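Long-range contact in tRNA(Ile2) 2-agmatinylcytidine synthetase TiaS (Archaeoglobus fulgidus, PDB 5XOB), which catalyses the ATP-dependent joining of agmatine to the wobble cytidine of its isoleucine tRNA, so that the tRNA reads AUA instead of AUG: residues E276-E288 against C298-R312. Residues are numbered along the deposited sequence; the frame is centred on the assembly and turned at random.
Sequences EPYDIEGGHVFFE and CAAFEPTKQFRNVIR
Val285 and Phe287 pair with Ala300 and Cys298 as antiparallel hydrogen-bonded pairs, and four backbone bonds tie strand 284-288 to strand 298-300. The straightest runs from Ala300 N to Val285 O (3.2 Å, 173°). Between them Phe286 and Ala299 form a non-hydrogen-bonded pair, where the small methyl of Ala299 lies over one face of the Phe286 ring.

Apolar packing fills the other side of the hairpin, toward helix 307-312. With CG between backbone N and carbonyl carbon (chi1 62°), the Phe287 ring swings its end back toward 298-312. There Cys298 CB sits over one face, 3.8 Å from the ring centroid in a CH-pi contact, with SG placed obliquely, and Ile311 CG2 reaches Phe287 CE2 at 3.4 Å. Branched Val285 divides its methyls: CG1 meets Ile311 CG2, while CG2 rests on the aliphatic part of Arg308.

Polar groups close the end at Gly283 and His284. Arg308 NH1 donates to Gly283 O (3.0 Å), in plane with both its guanidinium and the carbonyl, on a lone pair; its NE binds Lys305 O, fixing the group's rotation. Were Arg308 replaced by an alanine, Gly283 O would probably lose its guanidinium donor and Val285 CG2 part of its packing. Glycine suits Gly283's positive phi, where a CB would press on Gly282 O and also strike Glu302 CG. His284 ND1 accepts from Glu302 N near the ring plane (3.0 Å), and the edge of Phe301 points at the imidazole face in an offset edge-to-face pair.

A salt bridge links strand 278-280 to the helix: Arg312 NE meets Asp279 OD2 (3.0 Å) on its syn side, tilted from the carboxylate plane.

Leu333 of strand 330-333 also packs on Phe287 and Ile311. An antiparallel hairpin of the second and third barrel strands, followed by a helix packed against the barrel, is characteristic of the OB fold, here a domain of the nucleic-acid-binding OB class.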
ATOM      1  N   GLU A 276      20.314  16.607   4.972  1.00104.32           N
ATOM      2  CA  GLU A 276      19.535  16.306   6.178  1.00104.92           C
ATOM      3  C   GLU A 276      18.079  16.794   6.082  1.00 97.55           C
ATOM      4  O   GLU A 276      17.763  17.676   5.273  1.00 96.50           O
ATOM      5  CB  GLU A 276      20.235  16.873   7.422  1.00111.03           C
ATOM      6  CG  GLU A 276      21.306  15.941   7.975  1.00117.07           C
ATOM      7  CD  GLU A 276      22.016  16.501   9.200  1.00121.74           C
ATOM      8  OE1 GLU A 276      22.838  17.432   9.044  1.00124.15           O
ATOM      9  OE2 GLU A 276      21.767  15.999  10.318  1.00122.17           O
ATOM     10  N   PRO A 277      17.183  16.203   6.898  1.00 89.47           N
ATOM     11  CA  PRO A 277      15.766  16.481   6.703  1.00 86.95           C
ATOM     12  C   PRO A 277      15.395  17.929   6.960  1.00 88.15           C
ATOM     13  O   PRO A 277      16.034  18.600   7.769  1.00 89.42           O
ATOM     14  CB  PRO A 277      15.070  15.544   7.701  1.00 85.88           C
ATOM     15  CG  PRO A 277      16.106  15.210   8.712  1.00 85.26           C
ATOM     16  CD  PRO A 277      17.405  15.211   7.967  1.00 87.08           C
ATOM     17  N   TYR A 278      14.364  18.396   6.266  1.00 90.57           N
ATOM     18  CA  TYR A 278      13.872  19.748   6.453  1.00 94.04           C
ATOM     19  C   TYR A 278      12.376  19.839   6.134  1.00 98.28           C
ATOM     20  O   TYR A 278      11.912  19.314   5.118  1.00 96.62           O
ATOM     21  CB  TYR A 278      14.688  20.724   5.598  1.00 94.67           C
ATOM     22  CG  TYR A 278      14.580  20.499   4.106  1.00 94.60           C
ATOM     23  CD1 TYR A 278      13.600  21.152   3.361  1.00 92.75           C
ATOM     24  CD2 TYR A 278      15.460  19.642   3.434  1.00 94.39           C
ATOM     25  CE1 TYR A 278      13.487  20.958   1.996  1.00 91.81           C
ATOM     26  CE2 TYR A 278      15.358  19.441   2.063  1.00 91.33           C
ATOM     27  CZ  TYR A 278      14.368  20.106   1.348  1.00 91.47           C
ATOM     28  OH  TYR A 278      14.234  19.930  -0.014  1.00 85.42           O
ATOM     29  N   ASP A 279      11.627  20.506   7.014  1.00100.44           N
ATOM     30  CA  ASP A 279      10.184  20.665   6.825  1.00101.65           C
ATOM     31  C   ASP A 279       9.918  21.568   5.628  1.00104.17           C
ATOM     32  O   ASP A 279      10.851  22.143   5.065  1.00105.31           O
ATOM     33  CB  ASP A 279       9.520  21.232   8.079  1.00 97.37           C
ATOM     34  CG  ASP A 279       9.724  20.350   9.288  1.00 99.10           C
ATOM     35  OD1 ASP A 279      10.755  19.644   9.350  1.00 97.70           O
ATOM     36  OD2 ASP A 279       8.855  20.361  10.179  1.00102.00           O
ATOM     37  N   ILE A 280       8.656  21.684   5.226  1.00107.54           N
ATOM     38  CA  ILE A 280       8.330  22.535   4.084  1.00112.57           C
ATOM     39  C   ILE A 280       6.876  23.019   4.057  1.00117.85           C
ATOM     40  O   ILE A 280       5.984  22.441   4.679  1.00112.25           O
ATOM     41  CB  ILE A 280       8.707  21.838   2.736  1.00111.89           C
ATOM     42  CG1 ILE A 280       9.471  22.770   1.765  1.00115.25           C
ATOM     43  CG2 ILE A 280       7.472  21.273   2.030  1.00108.38           C
ATOM     44  CD1 ILE A 280      10.187  23.981   2.348  1.00117.16           C
ATOM     45  N   GLU A 281       6.697  24.116   3.331  1.00127.70           N
ATOM     46  CA  GLU A 281       5.411  24.730   2.984  1.00133.37           C
ATOM     47  C   GLU A 281       4.105  24.083   3.516  1.00130.60           C
ATOM     48  O   GLU A 281       3.282  24.795   4.091  1.00135.72           O
ATOM     49  CB  GLU A 281       5.367  24.937   1.456  1.00140.77           C
ATOM     50  CG  GLU A 281       6.329  26.036   0.975  1.00148.09           C
ATOM     51  CD  GLU A 281       7.016  25.734  -0.352  1.00153.85           C
ATOM     52  OE1 GLU A 281       6.311  25.397  -1.329  1.00156.41           O
ATOM     53  OE2 GLU A 281       8.266  25.854  -0.421  1.00148.71           O
ATOM     54  N   GLY A 282       3.912  22.771   3.346  1.00121.94           N
ATOM     55  CA  GLY A 282       2.627  22.124   3.699  1.00119.41           C
ATOM     56  C   GLY A 282       2.553  21.131   4.864  1.00117.45           C
ATOM     57  O   GLY A 282       1.498  20.526   5.089  1.00110.49           O
ATOM     58  N   GLY A 283       3.643  20.969   5.614  1.00115.94           N
ATOM     59  CA  GLY A 283       3.723  19.953   6.683  1.00113.46           C
ATOM     60  C   GLY A 283       4.512  18.710   6.276  1.00110.62           C
ATOM     61  O   GLY A 283       4.280  17.614   6.796  1.00107.83           O
ATOM     62  N   HIS A 284       5.465  18.899   5.362  1.00106.95           N
ATOM     63  CA  HIS A 284       6.205  17.810   4.718  1.00 98.17           C
ATOM     64  C   HIS A 284       7.685  17.901   5.065  1.00 91.86           C
ATOM     65  O   HIS A 284       8.211  18.988   5.275  1.00 97.26           O
ATOM     66  CB  HIS A 284       6.031  17.880   3.196  1.00 95.37           C
ATOM     67  CG  HIS A 284       4.640  18.227   2.764  1.00 93.49           C
ATOM     68  ND1 HIS A 284       3.558  17.431   3.057  1.00 94.03           N
ATOM     69  CD2 HIS A 284       4.152  19.283   2.071  1.00 94.27           C
ATOM     70  CE1 HIS A 284       2.461  17.975   2.564  1.00 95.54           C
ATOM     71  NE2 HIS A 284       2.794  19.101   1.960  1.00 95.11           N
ATOM     72  N   VAL A 285       8.354  16.754   5.083  1.00 83.80           N
ATOM     73  CA  VAL A 285       9.707  16.640   5.611  1.00 81.47           C
ATOM     74  C   VAL A 285      10.597  15.961   4.571  1.00 82.52           C
ATOM     75  O   VAL A 285      10.471  14.762   4.361  1.00 85.34           O
ATOM     76  CB  VAL A 285       9.691  15.794   6.905  1.00 79.39           C
ATOM     77  CG1 VAL A 285      11.079  15.700   7.528  1.00 78.40           C
ATOM     78  CG2 VAL A 285       8.688  16.358   7.905  1.00 79.97           C
ATOM     79  N   PHE A 286      11.494  16.708   3.928  1.00 84.17           N
ATOM     80  CA  PHE A 286      12.337  16.141   2.863  1.00 84.99           C
ATOM     81  C   PHE A 286      13.746  15.858   3.325  1.00 83.25           C
ATOM     82  O   PHE A 286      14.210  16.417   4.309  1.00 84.51           O
ATOM     83  CB  PHE A 286      12.432  17.080   1.665  1.00 88.14           C
ATOM     84  CG  PHE A 286      11.153  17.232   0.913  1.00 92.04           C
ATOM     85  CD1 PHE A 286      11.040  16.778  -0.393  1.00 96.05           C
ATOM     86  CD2 PHE A 286      10.057  17.835   1.510  1.00 97.55           C
ATOM     87  CE1 PHE A 286       9.854  16.925  -1.091  1.00 99.29           C
ATOM     88  CE2 PHE A 286       8.870  17.982   0.821  1.00101.93           C
ATOM     89  CZ  PHE A 286       8.765  17.526  -0.483  1.00100.01           C
ATOM     90  N   PHE A 287      14.425  14.996   2.580  1.00 80.16           N
ATOM     91  CA  PHE A 287      15.841  14.769   2.768  1.00 78.51           C
ATOM     92  C   PHE A 287      16.388  14.066   1.540  1.00 78.13           C
ATOM     93  O   PHE A 287      15.663  13.872   0.566  1.00 79.54           O
ATOM     94  CB  PHE A 287      16.112  13.978   4.052  1.00 78.57           C
ATOM     95  CG  PHE A 287      15.519  12.608   4.068  1.00 78.43           C
ATOM     96  CD1 PHE A 287      16.258  11.519   3.631  1.00 79.52           C
ATOM     97  CD2 PHE A 287      14.239  12.396   4.558  1.00 76.82           C
ATOM     98  CE1 PHE A 287      15.722  10.244   3.659  1.00 78.38           C
ATOM     99  CE2 PHE A 287      13.698  11.124   4.593  1.00 76.58           C
ATOM    100  CZ  PHE A 287      14.440  10.047   4.142  1.00 77.39           C
ATOM    101  N   GLU A 288      17.670  13.719   1.581  1.00 78.82           N
ATOM    102  CA  GLU A 288      18.351  13.118   0.445  1.00 82.17           C
ATOM    103  C   GLU A 288      19.347  12.094   0.909  1.00 79.72           C
ATOM    104  O   GLU A 288      19.865  12.163   2.022  1.00 75.72           O
ATOM    105  CB  GLU A 288      19.107  14.166  -0.366  1.00 89.78           C
ATOM    106  CG  GLU A 288      18.366  14.718  -1.573  1.00 98.23           C
ATOM    107  CD  GLU A 288      19.252  15.584  -2.456  1.00105.43           C
ATOM    108  OE1 GLU A 288      20.494  15.396  -2.433  1.00109.58           O
ATOM    109  OE2 GLU A 288      18.711  16.454  -3.176  1.00108.42           O
ATOM    110  N   CYS A 298      13.991  11.848  -0.870  1.00 81.72           N
ATOM    111  CA  CYS A 298      12.965  11.100  -0.157  1.00 78.24           C
ATOM    112  C   CYS A 298      12.074  12.052   0.606  1.00 78.44           C
ATOM    113  O   CYS A 298      12.507  13.140   0.999  1.00 77.20           O
ATOM    114  CB  CYS A 298      13.606  10.124   0.803  1.00 76.98           C
ATOM    115  SG  CYS A 298      14.714   8.999  -0.049  1.00 74.98           S
ATOM    116  N   ALA A 299      10.834  11.622   0.826  1.00 76.33           N
ATOM    117  CA  ALA A 299       9.803  12.486   1.387  1.00 76.81           C
ATOM    118  C   ALA A 299       8.842  11.747   2.321  1.00 78.31           C
ATOM    119  O   ALA A 299       8.381  10.647   2.013  1.00 78.50           O
ATOM    120  CB  ALA A 299       9.021  13.148   0.261  1.00 74.69           C
ATOM    121  N   ALA A 300       8.557  12.380   3.459  1.00 79.94           N
ATOM    122  CA  ALA A 300       7.487  11.982   4.373  1.00 78.92           C
ATOM    123  C   ALA A 300       6.444  13.100   4.418  1.00 81.25           C
ATOM    124  O   ALA A 300       6.622  14.092   5.131  1.00 84.10           O
ATOM    125  CB  ALA A 300       8.050  11.729   5.763  1.00 77.78           C
ATOM    126  N   PHE A 301       5.361  12.938   3.659  1.00 82.37           N
ATOM    127  CA  PHE A 301       4.349  13.987   3.520  1.00 84.07           C
ATOM    128  C   PHE A 301       3.517  14.109   4.796  1.00 84.28           C
ATOM    129  O   PHE A 301       3.624  13.278   5.695  1.00 81.70           O
ATOM    130  CB  PHE A 301       3.451  13.725   2.303  1.00 88.37           C
ATOM    131  CG  PHE A 301       4.185  13.761   0.986  1.00 93.94           C
ATOM    132  CD1 PHE A 301       4.226  14.926   0.226  1.00 96.66           C
ATOM    133  CD2 PHE A 301       4.837  12.629   0.506  1.00 97.12           C
ATOM    134  CE1 PHE A 301       4.901  14.959  -0.985  1.00 98.47           C
ATOM    135  CE2 PHE A 301       5.513  12.658  -0.701  1.00 98.43           C
ATOM    136  CZ  PHE A 301       5.545  13.824  -1.449  1.00 99.65           C
ATOM    137  N   GLU A 302       2.676  15.135   4.854  1.00 86.74           N
ATOM    138  CA  GLU A 302       1.943  15.492   6.063  1.00 89.82           C
ATOM    139  C   GLU A 302       1.016  14.368   6.511  1.00 87.79           C
ATOM    140  O   GLU A 302       0.962  14.060   7.703  1.00 91.02           O
ATOM    141  CB  GLU A 302       1.154  16.796   5.850  1.00 92.60           C
ATOM    142  CG  GLU A 302       0.375  17.298   7.064  1.00 94.39           C
ATOM    143  CD  GLU A 302      -0.937  16.568   7.306  1.00 95.89           C
ATOM    144  OE1 GLU A 302      -1.542  16.050   6.343  1.00 98.67           O
ATOM    145  OE2 GLU A 302      -1.372  16.518   8.475  1.00 95.60           O
ATOM    146  N   PRO A 303       0.298  13.734   5.561  1.00 84.41           N
ATOM    147  CA  PRO A 303      -0.661  12.687   5.945  1.00 83.66           C
ATOM    148  C   PRO A 303      -0.071  11.433   6.622  1.00 83.71           C
ATOM    149  O   PRO A 303      -0.831  10.534   6.993  1.00 84.23           O
ATOM    150  CB  PRO A 303      -1.318  12.308   4.609  1.00 84.32           C
ATOM    151  CG  PRO A 303      -1.097  13.481   3.716  1.00 83.89           C
ATOM    152  CD  PRO A 303       0.246  14.008   4.111  1.00 83.90           C
ATOM    153  N   THR A 304       1.254  11.376   6.775  1.00 81.16           N
ATOM    154  CA  THR A 304       1.926  10.281   7.476  1.00 75.78           C
ATOM    155  C   THR A 304       2.089  10.603   8.962  1.00 78.35           C
ATOM    156  O   THR A 304       2.553   9.767   9.739  1.00 77.20           O
ATOM    157  CB  THR A 304       3.317  10.010   6.881  1.00 73.92           C
ATOM    158  OG1 THR A 304       4.199  11.083   7.223  1.00 74.05           O
ATOM    159  CG2 THR A 304       3.246   9.874   5.362  1.00 72.83           C
ATOM    160  N   LYS A 305       1.739  11.832   9.337  1.00 80.66           N
ATOM    161  CA  LYS A 305       1.566  12.219  10.734  1.00 79.81           C
ATOM    162  C   LYS A 305       2.813  11.963  11.579  1.00 79.15           C
ATOM    163  O   LYS A 305       3.869  12.525  11.297  1.00 84.34           O
ATOM    164  CB  LYS A 305       0.335  11.522  11.331  1.00 79.88           C
ATOM    165  CG  LYS A 305      -0.969  11.787  10.596  1.00 83.16           C
ATOM    166  CD  LYS A 305      -1.246  13.267  10.350  1.00 86.19           C
ATOM    167  CE  LYS A 305      -2.712  13.487   9.989  1.00 89.65           C
ATOM    168  NZ  LYS A 305      -2.953  14.675   9.123  1.00 93.64           N
ATOM    169  N   GLN A 306       2.698  11.098  12.586  1.00 79.52           N
ATOM    170  CA  GLN A 306       3.760  10.879  13.566  1.00 82.51           C
ATOM    171  C   GLN A 306       4.996  10.261  12.925  1.00 80.11           C
ATOM    172  O   GLN A 306       6.096  10.370  13.460  1.00 78.78           O
ATOM    173  CB  GLN A 306       3.283   9.960  14.702  1.00 87.42           C
ATOM    174  CG  GLN A 306       2.091  10.475  15.507  1.00 92.67           C
ATOM    175  CD  GLN A 306       0.736  10.182  14.867  1.00 98.06           C
ATOM    176  OE1 GLN A 306       0.647   9.524  13.823  1.00101.91           O
ATOM    177  NE2 GLN A 306      -0.330  10.670  15.498  1.00 98.47           N
ATOM    178  N   PHE A 307       4.810   9.594  11.788  1.00 77.01           N
ATOM    179  CA  PHE A 307       5.924   9.005  11.046  1.00 76.64           C
ATOM    180  C   PHE A 307       6.985  10.046  10.668  1.00 76.94           C
ATOM    181  O   PHE A 307       8.154   9.701  10.490  1.00 75.46           O
ATOM    182  CB  PHE A 307       5.399   8.296   9.791  1.00 78.09           C
ATOM    183  CG  PHE A 307       6.470   7.649   8.950  1.00 75.96           C
ATOM    184  CD1 PHE A 307       7.091   6.478   9.365  1.00 76.07           C
ATOM    185  CD2 PHE A 307       6.841   8.200   7.730  1.00 74.25           C
ATOM    186  CE1 PHE A 307       8.072   5.878   8.587  1.00 75.87           C
ATOM    187  CE2 PHE A 307       7.813   7.602   6.945  1.00 72.99           C
ATOM    188  CZ  PHE A 307       8.429   6.440   7.374  1.00 74.12           C
ATOM    189  N   ARG A 308       6.578  11.310  10.550  1.00 78.06           N
ATOM    190  CA  ARG A 308       7.515  12.404  10.278  1.00 78.06           C
ATOM    191  C   ARG A 308       8.503  12.604  11.414  1.00 81.56           C
ATOM    192  O   ARG A 308       9.644  13.011  11.190  1.00 80.17           O
ATOM    193  CB  ARG A 308       6.767  13.707  10.060  1.00 78.24           C
ATOM    194  CG  ARG A 308       5.945  13.728   8.788  1.00 80.58           C
ATOM    195  CD  ARG A 308       4.980  14.896   8.775  1.00 81.51           C
ATOM    196  NE  ARG A 308       4.052  14.825   9.898  1.00 85.53           N
ATOM    197  CZ  ARG A 308       3.078  15.699  10.131  1.00 89.23           C
ATOM    198  NH1 ARG A 308       2.886  16.730   9.315  1.00 91.33           N
ATOM    199  NH2 ARG A 308       2.288  15.540  11.188  1.00 89.82           N
ATOM    200  N   ASN A 309       8.055  12.324  12.633  1.00 83.76           N
ATOM    201  CA  ASN A 309       8.903  12.465  13.812  1.00 87.66           C
ATOM    202  C   ASN A 309      10.196  11.660  13.704  1.00 87.09           C
ATOM    203  O   ASN A 309      11.279  12.196  13.944  1.00 92.46           O
ATOM    204  CB  ASN A 309       8.143  12.059  15.078  1.00 88.34           C
ATOM    205  CG  ASN A 309       6.856  12.845  15.267  1.00 89.05           C
ATOM    206  OD1 ASN A 309       6.573  13.787  14.522  1.00 87.85           O
ATOM    207  ND2 ASN A 309       6.067  12.456  16.260  1.00 90.76           N
ATOM    208  N   VAL A 310      10.084  10.388  13.325  1.00 87.16           N
ATOM    209  CA  VAL A 310      11.263   9.517  13.225  1.00 88.47           C
ATOM    210  C   VAL A 310      12.142   9.943  12.048  1.00 85.65           C
ATOM    211  O   VAL A 310      13.367   9.830  12.111  1.00 84.36           O
ATOM    212  CB  VAL A 310      10.928   7.992  13.127  1.00 93.70           C
ATOM    213  CG1 VAL A 310       9.711   7.619  13.970  1.00 93.52           C
ATOM    214  CG2 VAL A 310      10.740   7.532  11.680  1.00 96.32           C
ATOM    215  N   ILE A 311      11.521  10.426  10.974  1.00 85.28           N
ATOM    216  CA  ILE A 311      12.280  10.926   9.831  1.00 86.27           C
ATOM    217  C   ILE A 311      13.032  12.198  10.204  1.00 86.86           C
ATOM    218  O   ILE A 311      14.199  12.337   9.867  1.00 83.86           O
ATOM    219  CB  ILE A 311      11.385  11.198   8.603  1.00 85.85           C
ATOM    220  CG1 ILE A 311      10.788   9.889   8.065  1.00 87.12           C
ATOM    221  CG2 ILE A 311      12.168  11.915   7.506  1.00 85.25           C
ATOM    222  CD1 ILE A 311      11.802   8.868   7.579  1.00 86.62           C
ATOM    223  N   ARG A 312      12.366  13.117  10.904  1.00 89.14           N
ATOM    224  CA  ARG A 312      12.989  14.388  11.299  1.00 88.05           C
ATOM    225  C   ARG A 312      14.322  14.220  12.035  1.00 89.96           C
ATOM    226  O   ARG A 312      15.167  15.115  11.994  1.00 88.90           O
ATOM    227  CB  ARG A 312      12.028  15.234  12.149  1.00 87.85           C
ATOM    228  CG  ARG A 312      10.935  15.917  11.338  1.00 87.97           C
ATOM    229  CD  ARG A 312      10.493  17.244  11.936  1.00 88.74           C
ATOM    230  NE  ARG A 312       9.172  17.625  11.434  1.00 88.68           N
ATOM    231  CZ  ARG A 312       8.020  17.125  11.885  1.00 91.63           C
ATOM    232  NH1 ARG A 312       8.003  16.212  12.857  1.00 91.90           N
ATOM    233  NH2 ARG A 312       6.871  17.534  11.353  1.00 92.13           N
TER